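Local coordinates for putative acetyltransferase Sthe_0691 (Sphaerobacter thermophilus, PDB 3SHP), which probably transfers an acetyl group from acetyl-CoA to an acceptor not yet identified, as a putative acetyltransferase whose strand and helix order resembles the GNAT fold, at residues 13-18 with 63-68; 57-62 with 77-82; 97-102 with 128-133; 146-151 with 159-164. One frame throughout, in Å; residues are numbered along the deposited sequence.

Contact 1 of 4, residues 13-18 with 63-68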
# COMPACT_ATOMS: atom_id res chain seq x y z
N THR A 13 -7.37 -39.91 -7.62
CA THR A 13 -6.18 -39.07 -7.53
C THR A 13 -6.08 -38.31 -6.22
O THR A 13 -4.99 -38.19 -5.66
CB THR A 13 -6.15 -38.05 -8.67
OG1 THR A 13 -6.38 -38.74 -9.89
CG2 THR A 13 -4.80 -37.41 -8.75
N VAL A 14 -7.20 -37.75 -5.76
CA VAL A 14 -7.22 -36.95 -4.55
C VAL A 14 -8.24 -37.44 -3.53
O VAL A 14 -9.18 -38.14 -3.87
CB VAL A 14 -7.52 -35.45 -4.85
CG1 VAL A 14 -6.52 -34.89 -5.91
CG2 VAL A 14 -8.97 -35.29 -5.29
N TYR A 15 -8.06 -37.03 -2.28
CA TYR A 15 -9.12 -37.19 -1.31
C TYR A 15 -9.31 -35.92 -0.53
O TYR A 15 -8.41 -35.08 -0.50
CB TYR A 15 -8.88 -38.38 -0.38
CG TYR A 15 -7.71 -38.31 0.55
CD1 TYR A 15 -7.85 -37.88 1.87
CD2 TYR A 15 -6.46 -38.75 0.13
CE1 TYR A 15 -6.77 -37.85 2.74
CE2 TYR A 15 -5.38 -38.72 0.98
CZ TYR A 15 -5.54 -38.27 2.29
OH TYR A 15 -4.42 -38.27 3.11
N LEU A 16 -10.50 -35.79 0.03
CA LEU A 16 -10.90 -34.64 0.81
C LEU A 16 -11.07 -35.07 2.24
O LEU A 16 -11.63 -36.13 2.53
CB LEU A 16 -12.21 -34.04 0.27
CG LEU A 16 -12.13 -33.09 -0.94
CD1 LEU A 16 -11.19 -33.56 -2.02
CD2 LEU A 16 -13.51 -32.93 -1.54
N ARG A 17 -10.58 -34.22 3.14
CA ARG A 17 -10.72 -34.44 4.57
C ARG A 17 -10.70 -33.05 5.20
O ARG A 17 -10.32 -32.10 4.56
CB ARG A 17 -9.54 -35.26 5.10
CG ARG A 17 -8.12 -34.69 4.74
CD ARG A 17 -7.09 -35.06 5.81
NE ARG A 17 -5.74 -34.60 5.48
CZ ARG A 17 -5.25 -33.38 5.73
NH1 ARG A 17 -6.00 -32.44 6.34
NH2 ARG A 17 -4.00 -33.09 5.36
N ALA A 18 -11.11 -32.94 6.45
CA ALA A 18 -11.09 -31.68 7.17
C ALA A 18 -9.69 -31.07 7.12
O ALA A 18 -8.70 -31.75 7.39
CB ALA A 18 -11.56 -31.87 8.63
N ALA A 63 -9.39 -29.97 3.05
CA ALA A 63 -8.15 -30.06 2.31
C ALA A 63 -8.34 -30.98 1.13
O ALA A 63 -9.01 -32.03 1.24
CB ALA A 63 -7.07 -30.61 3.20
N ILE A 64 -7.74 -30.63 0.01
CA ILE A 64 -7.71 -31.56 -1.12
C ILE A 64 -6.31 -32.17 -1.11
O ILE A 64 -5.31 -31.44 -1.18
CB ILE A 64 -8.00 -30.85 -2.43
CG1 ILE A 64 -9.37 -30.13 -2.37
CG2 ILE A 64 -7.89 -31.83 -3.63
CD1 ILE A 64 -9.59 -29.14 -3.55
N VAL A 65 -6.23 -33.49 -1.00
CA VAL A 65 -4.95 -34.14 -0.73
C VAL A 65 -4.63 -35.09 -1.87
O VAL A 65 -5.43 -35.96 -2.20
CB VAL A 65 -4.96 -34.91 0.63
CG1 VAL A 65 -3.61 -35.56 0.91
CG2 VAL A 65 -5.38 -34.01 1.81
N ARG A 66 -3.45 -34.92 -2.48
CA ARG A 66 -3.04 -35.83 -3.53
C ARG A 66 -2.60 -37.14 -2.92
O ARG A 66 -1.70 -37.17 -2.09
CB ARG A 66 -1.92 -35.24 -4.39
CG ARG A 66 -1.63 -36.05 -5.64
CD ARG A 66 -0.76 -35.29 -6.62
NE ARG A 66 0.43 -34.69 -5.99
CZ ARG A 66 1.13 -33.70 -6.52
NH1 ARG A 66 2.19 -33.23 -5.88
NH2 ARG A 66 0.79 -33.19 -7.70
N ARG A 67 -3.26 -38.21 -3.35
CA ARG A 67 -3.01 -39.56 -2.87
C ARG A 67 -1.56 -40.05 -3.07
O ARG A 67 -0.94 -40.56 -2.13
CB ARG A 67 -4.02 -40.54 -3.51
CG ARG A 67 -5.53 -40.21 -3.17
CD ARG A 67 -6.51 -41.19 -3.79
NE ARG A 67 -6.08 -42.57 -3.59
CZ ARG A 67 -6.48 -43.61 -4.31
NH1 ARG A 67 -7.36 -43.46 -5.30
NH2 ARG A 67 -5.99 -44.83 -4.05
N SER A 68 -1.00 -39.88 -4.27
CA SER A 68 0.36 -40.41 -4.55
C SER A 68 1.41 -39.93 -3.54
O SER A 68 2.23 -40.73 -3.09
CB SER A 68 0.82 -40.12 -5.97
OG SER A 68 0.78 -38.72 -6.24
O HOH W 1 -2.51 -39.25 -6.48

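Contact 2 of 4, residues 57-62 with 77-82. With SRT (S,R meso-tartaric acid), chain C.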
# COMPACT_ATOMS: atom_id res chain seq x y z
N ALA A 57 -24.77 -19.44 10.70
CA ALA A 57 -23.94 -19.84 9.57
C ALA A 57 -22.79 -20.75 10.05
O ALA A 57 -22.25 -20.58 11.16
CB ALA A 57 -23.40 -18.62 8.87
N ARG A 58 -22.44 -21.74 9.23
CA ARG A 58 -21.36 -22.66 9.58
C ARG A 58 -20.37 -22.74 8.41
O ARG A 58 -20.75 -23.08 7.30
CB ARG A 58 -21.89 -24.05 9.98
CG ARG A 58 -22.68 -24.10 11.33
CD ARG A 58 -21.80 -23.67 12.55
NE ARG A 58 -22.52 -23.68 13.83
CZ ARG A 58 -22.98 -22.59 14.47
NH1 ARG A 58 -22.84 -21.35 13.96
NH2 ARG A 58 -23.61 -22.73 15.63
N TRP A 59 -19.11 -22.41 8.69
CA TRP A 59 -18.06 -22.45 7.69
C TRP A 59 -17.17 -23.66 7.90
O TRP A 59 -16.87 -24.05 9.04
CB TRP A 59 -17.18 -21.22 7.76
CG TRP A 59 -17.84 -19.93 7.40
CD1 TRP A 59 -18.78 -19.24 8.15
CD2 TRP A 59 -17.56 -19.12 6.26
NE1 TRP A 59 -19.10 -18.06 7.51
CE2 TRP A 59 -18.36 -17.96 6.36
CE3 TRP A 59 -16.72 -19.26 5.16
CZ2 TRP A 59 -18.35 -16.96 5.39
CZ3 TRP A 59 -16.70 -18.27 4.20
CH2 TRP A 59 -17.50 -17.13 4.32
N HIS A 60 -16.74 -24.24 6.80
CA HIS A 60 -15.87 -25.40 6.87
C HIS A 60 -14.79 -25.33 5.83
O HIS A 60 -14.94 -24.62 4.81
CB HIS A 60 -16.69 -26.68 6.73
CG HIS A 60 -17.68 -26.85 7.85
ND1 HIS A 60 -17.31 -27.26 9.11
CD2 HIS A 60 -19.02 -26.61 7.90
CE1 HIS A 60 -18.38 -27.29 9.89
NE2 HIS A 60 -19.43 -26.90 9.18
N LEU A 61 -13.71 -26.03 6.10
CA LEU A 61 -12.62 -26.13 5.17
C LEU A 61 -12.22 -27.58 4.98
O LEU A 61 -11.94 -28.27 5.96
CB LEU A 61 -11.42 -25.41 5.76
CG LEU A 61 -11.26 -23.96 5.40
CD1 LEU A 61 -10.04 -23.43 6.20
CD2 LEU A 61 -11.07 -23.82 3.90
N LEU A 62 -12.19 -28.02 3.72
CA LEU A 62 -11.72 -29.33 3.37
C LEU A 62 -10.38 -29.19 2.65
O LEU A 62 -10.25 -28.35 1.75
CB LEU A 62 -12.73 -30.05 2.47
CG LEU A 62 -14.13 -30.32 3.04
CD1 LEU A 62 -14.98 -31.03 2.01
CD2 LEU A 62 -14.06 -31.16 4.33
N ARG A 77 -13.48 -24.33 0.26
CA ARG A 77 -14.13 -23.57 1.32
C ARG A 77 -15.65 -23.64 1.20
O ARG A 77 -16.22 -23.32 0.16
CB ARG A 77 -13.67 -22.12 1.34
CG ARG A 77 -14.13 -21.45 2.62
CD ARG A 77 -13.75 -19.97 2.70
NE ARG A 77 -12.31 -19.74 2.81
CZ ARG A 77 -11.63 -19.72 3.96
NH1 ARG A 77 -12.25 -19.97 5.13
NH2 ARG A 77 -10.32 -19.45 3.94
N ILE A 78 -16.30 -24.08 2.27
CA ILE A 78 -17.73 -24.24 2.23
C ILE A 78 -18.40 -23.36 3.27
O ILE A 78 -17.94 -23.29 4.42
CB ILE A 78 -18.13 -25.71 2.50
CG1 ILE A 78 -17.41 -26.68 1.54
CG2 ILE A 78 -19.64 -25.87 2.40
CD1 ILE A 78 -17.47 -28.15 1.99
N GLU A 79 -19.51 -22.72 2.88
CA GLU A 79 -20.30 -21.92 3.82
C GLU A 79 -21.75 -22.41 3.82
O GLU A 79 -22.42 -22.37 2.79
CB GLU A 79 -20.19 -20.41 3.46
CG GLU A 79 -21.16 -19.51 4.20
CD GLU A 79 -21.54 -18.24 3.42
OE1 GLU A 79 -21.28 -18.13 2.19
OE2 GLU A 79 -22.13 -17.34 4.07
N PHE A 80 -22.22 -22.92 4.95
CA PHE A 80 -23.61 -23.34 5.06
C PHE A 80 -24.45 -22.20 5.59
O PHE A 80 -24.03 -21.46 6.50
CB PHE A 80 -23.82 -24.55 5.98
CG PHE A 80 -23.24 -25.83 5.45
CD1 PHE A 80 -22.13 -26.41 6.05
CD2 PHE A 80 -23.80 -26.46 4.34
CE1 PHE A 80 -21.57 -27.58 5.57
CE2 PHE A 80 -23.24 -27.65 3.83
CZ PHE A 80 -22.13 -28.21 4.45
N GLY A 81 -25.64 -22.05 5.02
CA GLY A 81 -26.69 -21.28 5.67
C GLY A 81 -27.73 -22.27 6.20
O GLY A 81 -27.42 -23.44 6.44
N LYS A 82 -28.97 -21.85 6.36
CA LYS A 82 -29.98 -22.76 6.86
C LYS A 82 -30.25 -23.91 5.89
O LYS A 82 -30.21 -25.07 6.28
CB LYS A 82 -31.27 -22.02 7.20
CG LYS A 82 -32.33 -22.87 7.87
CD LYS A 82 -33.46 -22.00 8.40
CE LYS A 82 -34.16 -21.18 7.28
NZ LYS A 82 -35.01 -20.02 7.79
O1 SRT C . -17.38 -19.92 12.46
O11 SRT C . -18.05 -21.78 11.54
C1 SRT C . -17.12 -20.98 11.84
C2 SRT C . -15.66 -21.26 11.46
O2 SRT C . -15.54 -22.24 10.41
C3 SRT C . -14.79 -21.79 12.60
O3 SRT C . -15.41 -21.56 13.87
C4 SRT C . -13.39 -21.21 12.55
O4 SRT C . -13.21 -19.98 12.72
O41 SRT C . -12.44 -22.00 12.34
O HOH W 2 -14.32 -21.85 6.08

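Contact 3 of 4, residues 97-102 with 128-133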
# COMPACT_ATOMS: atom_id res chain seq x y z
N ASP A 97 -1.26 -28.99 -13.20
CA ASP A 97 -2.57 -28.95 -13.84
C ASP A 97 -3.65 -28.93 -12.75
O ASP A 97 -4.23 -29.94 -12.38
CB ASP A 97 -2.75 -30.16 -14.77
CG ASP A 97 -4.04 -30.09 -15.64
OD1 ASP A 97 -4.94 -29.23 -15.38
OD2 ASP A 97 -4.13 -30.92 -16.58
N ALA A 98 -3.90 -27.74 -12.23
CA ALA A 98 -4.78 -27.58 -11.13
C ALA A 98 -6.21 -28.02 -11.50
O ALA A 98 -6.93 -28.57 -10.66
CB ALA A 98 -4.73 -26.16 -10.68
N ASP A 99 -6.60 -27.83 -12.76
CA ASP A 99 -7.99 -28.02 -13.19
C ASP A 99 -8.45 -29.48 -13.06
O ASP A 99 -9.60 -29.71 -12.67
CB ASP A 99 -8.18 -27.51 -14.62
CG ASP A 99 -9.65 -27.40 -15.04
OD1 ASP A 99 -10.54 -27.04 -14.22
OD2 ASP A 99 -9.91 -27.65 -16.22
N VAL A 100 -7.58 -30.44 -13.40
CA VAL A 100 -7.93 -31.88 -13.30
C VAL A 100 -8.23 -32.26 -11.85
O VAL A 100 -9.17 -33.00 -11.57
CB VAL A 100 -6.79 -32.83 -13.84
CG1 VAL A 100 -7.21 -34.32 -13.78
CG2 VAL A 100 -6.40 -32.51 -15.27
N LEU A 101 -7.42 -31.74 -10.94
CA LEU A 101 -7.54 -32.07 -9.53
C LEU A 101 -8.71 -31.32 -8.88
O LEU A 101 -9.44 -31.90 -8.09
CB LEU A 101 -6.22 -31.78 -8.79
CG LEU A 101 -4.98 -32.53 -9.31
CD1 LEU A 101 -3.76 -32.19 -8.49
CD2 LEU A 101 -5.17 -33.99 -9.24
N ARG A 102 -8.89 -30.04 -9.21
CA ARG A 102 -10.11 -29.30 -8.83
C ARG A 102 -11.40 -29.99 -9.29
O ARG A 102 -12.35 -30.10 -8.53
CB ARG A 102 -10.10 -27.87 -9.38
CG ARG A 102 -11.16 -26.95 -8.69
CD ARG A 102 -11.12 -25.52 -9.24
NE ARG A 102 -10.67 -25.54 -10.62
CZ ARG A 102 -9.59 -24.90 -11.07
NH1 ARG A 102 -8.88 -24.12 -10.26
NH2 ARG A 102 -9.25 -25.04 -12.34
N ALA A 128 -14.77 -19.29 -16.05
CA ALA A 128 -15.22 -19.74 -17.34
C ALA A 128 -14.16 -20.52 -18.11
O ALA A 128 -14.51 -21.23 -19.01
CB ALA A 128 -15.79 -18.58 -18.20
N ASP A 129 -12.87 -20.41 -17.76
CA ASP A 129 -11.83 -21.16 -18.49
C ASP A 129 -11.47 -22.46 -17.77
O ASP A 129 -10.51 -23.15 -18.15
CB ASP A 129 -10.56 -20.30 -18.69
CG ASP A 129 -10.04 -19.74 -17.38
OD1 ASP A 129 -10.68 -20.00 -16.35
OD2 ASP A 129 -9.00 -19.04 -17.37
N GLU A 130 -12.20 -22.78 -16.70
CA GLU A 130 -11.92 -24.02 -15.97
C GLU A 130 -12.69 -25.21 -16.54
O GLU A 130 -13.63 -25.73 -15.93
CB GLU A 130 -12.10 -23.81 -14.46
CG GLU A 130 -10.97 -22.95 -13.91
CD GLU A 130 -11.24 -22.27 -12.55
OE1 GLU A 130 -10.32 -21.55 -12.10
OE2 GLU A 130 -12.33 -22.45 -11.94
N GLN A 131 -12.24 -25.65 -17.72
CA GLN A 131 -12.94 -26.64 -18.56
C GLN A 131 -13.43 -27.90 -17.85
O GLN A 131 -14.60 -28.25 -17.90
CB GLN A 131 -12.03 -27.09 -19.71
CG GLN A 131 -12.52 -26.71 -21.07
CD GLN A 131 -11.90 -27.59 -22.18
OE1 GLN A 131 -10.70 -27.93 -22.13
NE2 GLN A 131 -12.72 -27.95 -23.17
N ARG A 132 -12.48 -28.58 -17.23
CA ARG A 132 -12.77 -29.82 -16.55
C ARG A 132 -13.67 -29.60 -15.34
O ARG A 132 -14.60 -30.37 -15.12
CB ARG A 132 -11.46 -30.49 -16.16
CG ARG A 132 -10.66 -30.88 -17.38
CD ARG A 132 -9.35 -31.50 -16.99
NE ARG A 132 -8.42 -31.54 -18.12
CZ ARG A 132 -8.38 -32.53 -19.03
NH1 ARG A 132 -9.22 -33.55 -18.97
NH2 ARG A 132 -7.48 -32.47 -20.01
N THR A 133 -13.41 -28.54 -14.58
CA THR A 133 -14.26 -28.21 -13.44
C THR A 133 -15.69 -27.86 -13.90
O THR A 133 -16.67 -28.30 -13.30
CB THR A 133 -13.62 -27.08 -12.59
OG1 THR A 133 -12.26 -27.44 -12.28
CG2 THR A 133 -14.39 -26.85 -11.30
O HOH W 3 -7.31 -29.15 -18.02

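Contact 4 of 4, residues 146-151 with 159-164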
# COMPACT_ATOMS: atom_id res chain seq x y z
N VAL A 146 -25.25 -17.66 -13.02
CA VAL A 146 -24.80 -16.28 -12.96
C VAL A 146 -23.52 -16.15 -13.75
O VAL A 146 -22.67 -17.04 -13.71
CB VAL A 146 -24.54 -15.81 -11.49
CG1 VAL A 146 -24.00 -14.36 -11.41
CG2 VAL A 146 -25.81 -15.94 -10.65
N ARG A 147 -23.41 -15.06 -14.49
CA ARG A 147 -22.17 -14.70 -15.17
C ARG A 147 -21.64 -13.40 -14.56
O ARG A 147 -22.38 -12.42 -14.44
CB ARG A 147 -22.43 -14.47 -16.66
CG ARG A 147 -21.16 -14.16 -17.43
CD ARG A 147 -21.44 -13.78 -18.89
NE ARG A 147 -22.20 -14.79 -19.64
CZ ARG A 147 -21.67 -15.86 -20.25
NH1 ARG A 147 -20.34 -16.10 -20.19
NH2 ARG A 147 -22.46 -16.69 -20.94
N MSE A 148 -20.37 -13.42 -14.16
CA MSE A 148 -19.69 -12.22 -13.70
C MSE A 148 -18.60 -11.91 -14.72
O MSE A 148 -17.54 -12.55 -14.72
CB MSE A 148 -19.10 -12.47 -12.31
CG MSE A 148 -20.18 -12.81 -11.24
SE MSE A 148 -19.44 -12.89 -9.44
CE MSE A 148 -18.77 -11.04 -9.30
N ARG A 149 -18.88 -10.95 -15.60
CA ARG A 149 -17.99 -10.72 -16.75
C ARG A 149 -16.62 -10.21 -16.36
O ARG A 149 -16.49 -9.22 -15.66
CB ARG A 149 -18.62 -9.84 -17.84
CG ARG A 149 -19.76 -10.57 -18.58
CD ARG A 149 -20.41 -9.73 -19.69
NE ARG A 149 -21.17 -8.58 -19.17
CZ ARG A 149 -20.78 -7.31 -19.28
NH1 ARG A 149 -19.66 -7.01 -19.91
NH2 ARG A 149 -21.52 -6.33 -18.76
N GLU A 150 -15.61 -10.93 -16.81
CA GLU A 150 -14.23 -10.51 -16.67
C GLU A 150 -13.85 -10.27 -15.25
O GLU A 150 -13.05 -9.40 -14.94
CB GLU A 150 -13.99 -9.27 -17.51
CG GLU A 150 -14.13 -9.61 -18.96
CD GLU A 150 -13.40 -8.67 -19.77
OE1 GLU A 150 -13.71 -7.47 -19.67
OE2 GLU A 150 -12.50 -9.11 -20.49
N ALA A 151 -14.42 -11.08 -14.36
CA ALA A 151 -14.18 -10.91 -12.95
C ALA A 151 -12.82 -11.47 -12.55
O ALA A 151 -12.29 -11.06 -11.51
CB ALA A 151 -15.30 -11.57 -12.14
N VAL A 159 -11.16 -13.43 -17.48
CA VAL A 159 -12.24 -14.35 -17.82
C VAL A 159 -13.40 -14.22 -16.83
O VAL A 159 -13.23 -13.70 -15.72
CB VAL A 159 -11.77 -15.82 -17.88
CG1 VAL A 159 -10.56 -15.96 -18.84
CG2 VAL A 159 -11.47 -16.34 -16.50
N ASP A 160 -14.57 -14.67 -17.25
CA ASP A 160 -15.76 -14.55 -16.43
C ASP A 160 -15.66 -15.48 -15.25
O ASP A 160 -15.11 -16.58 -15.34
CB ASP A 160 -17.03 -14.91 -17.20
CG ASP A 160 -17.23 -14.07 -18.45
OD1 ASP A 160 -16.54 -13.05 -18.65
OD2 ASP A 160 -18.09 -14.46 -19.25
N LEU A 161 -16.21 -15.05 -14.12
CA LEU A 161 -16.53 -16.00 -13.07
C LEU A 161 -17.97 -16.45 -13.28
O LEU A 161 -18.87 -15.62 -13.44
CB LEU A 161 -16.41 -15.35 -11.69
CG LEU A 161 -16.64 -16.34 -10.54
CD1 LEU A 161 -15.61 -17.49 -10.62
CD2 LEU A 161 -16.65 -15.65 -9.14
N LEU A 162 -18.18 -17.76 -13.26
CA LEU A 162 -19.51 -18.32 -13.41
C LEU A 162 -19.94 -18.87 -12.08
O LEU A 162 -19.11 -19.36 -11.33
CB LEU A 162 -19.51 -19.44 -14.45
CG LEU A 162 -19.00 -19.07 -15.85
CD1 LEU A 162 -19.08 -20.26 -16.84
CD2 LEU A 162 -19.81 -17.90 -16.35
N ILE A 163 -21.24 -18.78 -11.78
CA ILE A 163 -21.80 -19.39 -10.58
C ILE A 163 -22.75 -20.50 -11.01
O ILE A 163 -23.76 -20.24 -11.68
CB ILE A 163 -22.60 -18.39 -9.74
CG1 ILE A 163 -21.81 -17.10 -9.49
CG2 ILE A 163 -23.08 -19.06 -8.44
CD1 ILE A 163 -20.59 -17.28 -8.57
N TYR A 164 -22.41 -21.72 -10.62
CA TYR A 164 -23.21 -22.89 -10.93
C TYR A 164 -24.05 -23.23 -9.72
O TYR A 164 -23.57 -23.11 -8.59
CB TYR A 164 -22.30 -24.09 -11.30
CG TYR A 164 -21.99 -24.15 -12.77
CD1 TYR A 164 -21.20 -23.18 -13.38
CD2 TYR A 164 -22.48 -25.19 -13.57
CE1 TYR A 164 -20.92 -23.21 -14.73
CE2 TYR A 164 -22.20 -25.24 -14.94
CZ TYR A 164 -21.41 -24.26 -15.50
OH TYR A 164 -21.10 -24.28 -16.84

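Contact 1 of 4, residues 13-18 with 63-68
Y15 and R17 both carry CG in the crowded position between the backbone N and the carbonyl carbon (chi1 66° and 53°), which folds the phenol and the guanidinium back over strand 63-66. V65, its CG1 anti to the backbone N (chi1 -179°), lies between them. Its CB sits over one face of the Y15 ring, 3.9 Å from the centroid, as a CH-pi contact, while V65 CG1 reaches the far rim, 3.6 Å from Y15 CZ. The other branch, V65 CG2, comes up against a face of the R17 guanidinium, 3.7 Å from NE, and A63 CB touches the same face near NH1. At the edge of the phenol, in its plane, R67 CG approaches Y15 CD2. The strands are antiparallel, and Y15 and V65 form a hydrogen-bonded pair: V65 N meets Y15 O at 2.7 Å, nearly along the C=O axis, and Y15 N returns a bond to V65 O. A63 N likewise lies almost on the C=O axis of R17 O, at 2.8 Å, whereas the reverse bond from R17 N is weak. Beyond the strand end R67 N still binds T13 O, and a water donating to that oxygen accepts from S68 N. On the other face V14 CB and L16 CD1 flank I64, touching its CG2 and CG1. The polar ends are bound elsewhere: Y15 OH to E70, R17 NH1 to A18 O and, in a salt bridge, to D23. The face with V14, L16 and I64 packs against helix 98-116 through L101, A105 and V109, while strands 9-10 and 72-80 continue the sheet beyond strands 14-18 and 58-66 respectively.

Contact 2 of 4, residues 57-62 with 77-82
W59 and E79 lie side by side on one face of the sheet, pointing the same way, with the carboxylate plane only 18° from the indole plane. E79 CB stands 4.0 Å from the centroid of the six-membered ring of W59, almost on its normal, as a CH-pi contact, and CG follows along the same face. R77 meets the indole differently: its CD abuts the edge in the ring plane, 3.7 Å from W59 CZ3, before the bend at chi3 lays the guanidinium against L61 CD2. On the other face the rings of H60 and F80 meet rim to rim, planes at 63°, H60 CD2 lying in the plane of the phenyl at its edge, 3.6 Å from F80 CE1. Between the faces, H60 and I78 are joined by two backbone bonds, of which I78 N to H60 O is nearly straight. R58 and F80 pair likewise. The backbone of W59 points away from this pairing, so W59 N binds O11 of the meso-tartrate at 3.1 Å and W59 O accepts from tartrate O2 at 2.6 Å. An alanine here, without the indole and its edge-to-face contact with F35, would probably loosen the packing of E79 and R77. E79 also makes a salt bridge to R149 of a neighbouring subunit. The whole is an antiparallel beta hairpin, strands 58-66 and 72-80, whose R58 and W59, with F35, line the tartrate pocket, D97 of another subunit adding a hydrogen bond to the ligand.

Contact 3 of 4, residues 97-102 with 128-133
A salt-bridge network of D99, R102 and E130 ties the first turn of helix 98-116 to the start of helix 131-139, where E130 holds the N-cap position. D99, with CG anti to the backbone N (chi1 -167°), directs its carboxylate at that helix start. D99 OD1 is gripped by three donors, all from above the carboxylate plane: T133 OG1 at 2.6 Å, T133 N at 3.3 Å and R102 NH2 at 3.0 Å. D99 OD2 uses its syn lone pair to take R132 N at 2.9 Å. The carboxylate thus accepts two backbone N-H groups of the helix's first turn, and the helix dipole together with R102 would be expected to favour its ionised form. T133 OG1 also accepts from R102 NE, at 3.0 Å and in the guanidinium plane, so OD1 and OG1 both lie along one edge of R102 and fix its rotation. Over a face of that guanidinium the E130 carboxylate is stacked, planes 17° apart; the salt bridge from R102 NH1 to E130 OE1, at 3.5 Å, is therefore one of charges alone. At the outer side V100 CG2 packs on R132 CD, and a water accepts from R132 NE. An alanine at D99 would probably leave the start of helix 131-139 less firmly held, since the carboxylate that takes T133, R102 and R132 N would be lost. E130 also binds A127 N and R154 of its own chain, and K47 of a neighbouring subunit. R102 rests on F89 and M91 of strand 84-91, T133 leans on A103 and L106 of helix 98-116, and A128 reaches strand 157-167.

Contact 4 of 4, residues 146-151 with 159-164
Strands 146-148 and 159-164 run antiparallel, and a type II beta turn from M148 to A151 takes the first strand round a corner. D160 braces that corner. D160 CB lies 3.5 Å from M148 O, and CG, anti to the carbonyl carbon (chi1 -58°), is nearest to R149 CA and E150 N. There the carboxylate divides its work: D160 OD1 accepts E150 N at 3.0 Å, from above the carboxylate plane, and so holds a backbone N-H of the turn; D160 OD2 takes the salt bridge from R147 NH1 at 2.9 Å, nearly along its own C-O axis and in the plane of the guanidinium. R147 reaches it by a bend at chi3 (-56°), which leaves the two flat groups 79° apart. Ahead of the turn the backbone pairs M148 with L161 and V146 with I163, by two bonds each. R149 points away to E43 of a neighbouring subunit, and R147 joins an antiparallel strand of that chain, so the sheet continues across the interface. Beyond the corner A151 CB meets L161 CB. On the face away from R147, V146 CB touches I163 CG1 at 3.6 Å, and the selenium of M148, a selenomethionine, lies 3.9 Å from L161 CD2.

In the fold
Contacts 1 and 2 interlock along the chain, their segments alternating, and share strand 58-66; their centres are about 19 Å apart, yet they touch where L62 packs on L16, R17 and A18. Contacts 3 and 4 follow in series. Contact 3, about 16 Å from contact 1 between centres, meets it through L101 on T13 and V14, and lies about 15 Å from contact 4, to which A128 and D160 connect it. Contacts 1 and 4 stand about 27 Å apart on opposite sides of the chain's centre but belong to one mixed sheet. The tartrate is held at contact 2, with D97 (in the range of contact 3) of a neighbouring subunit, whereas contact 4 carries the sheet into another subunit.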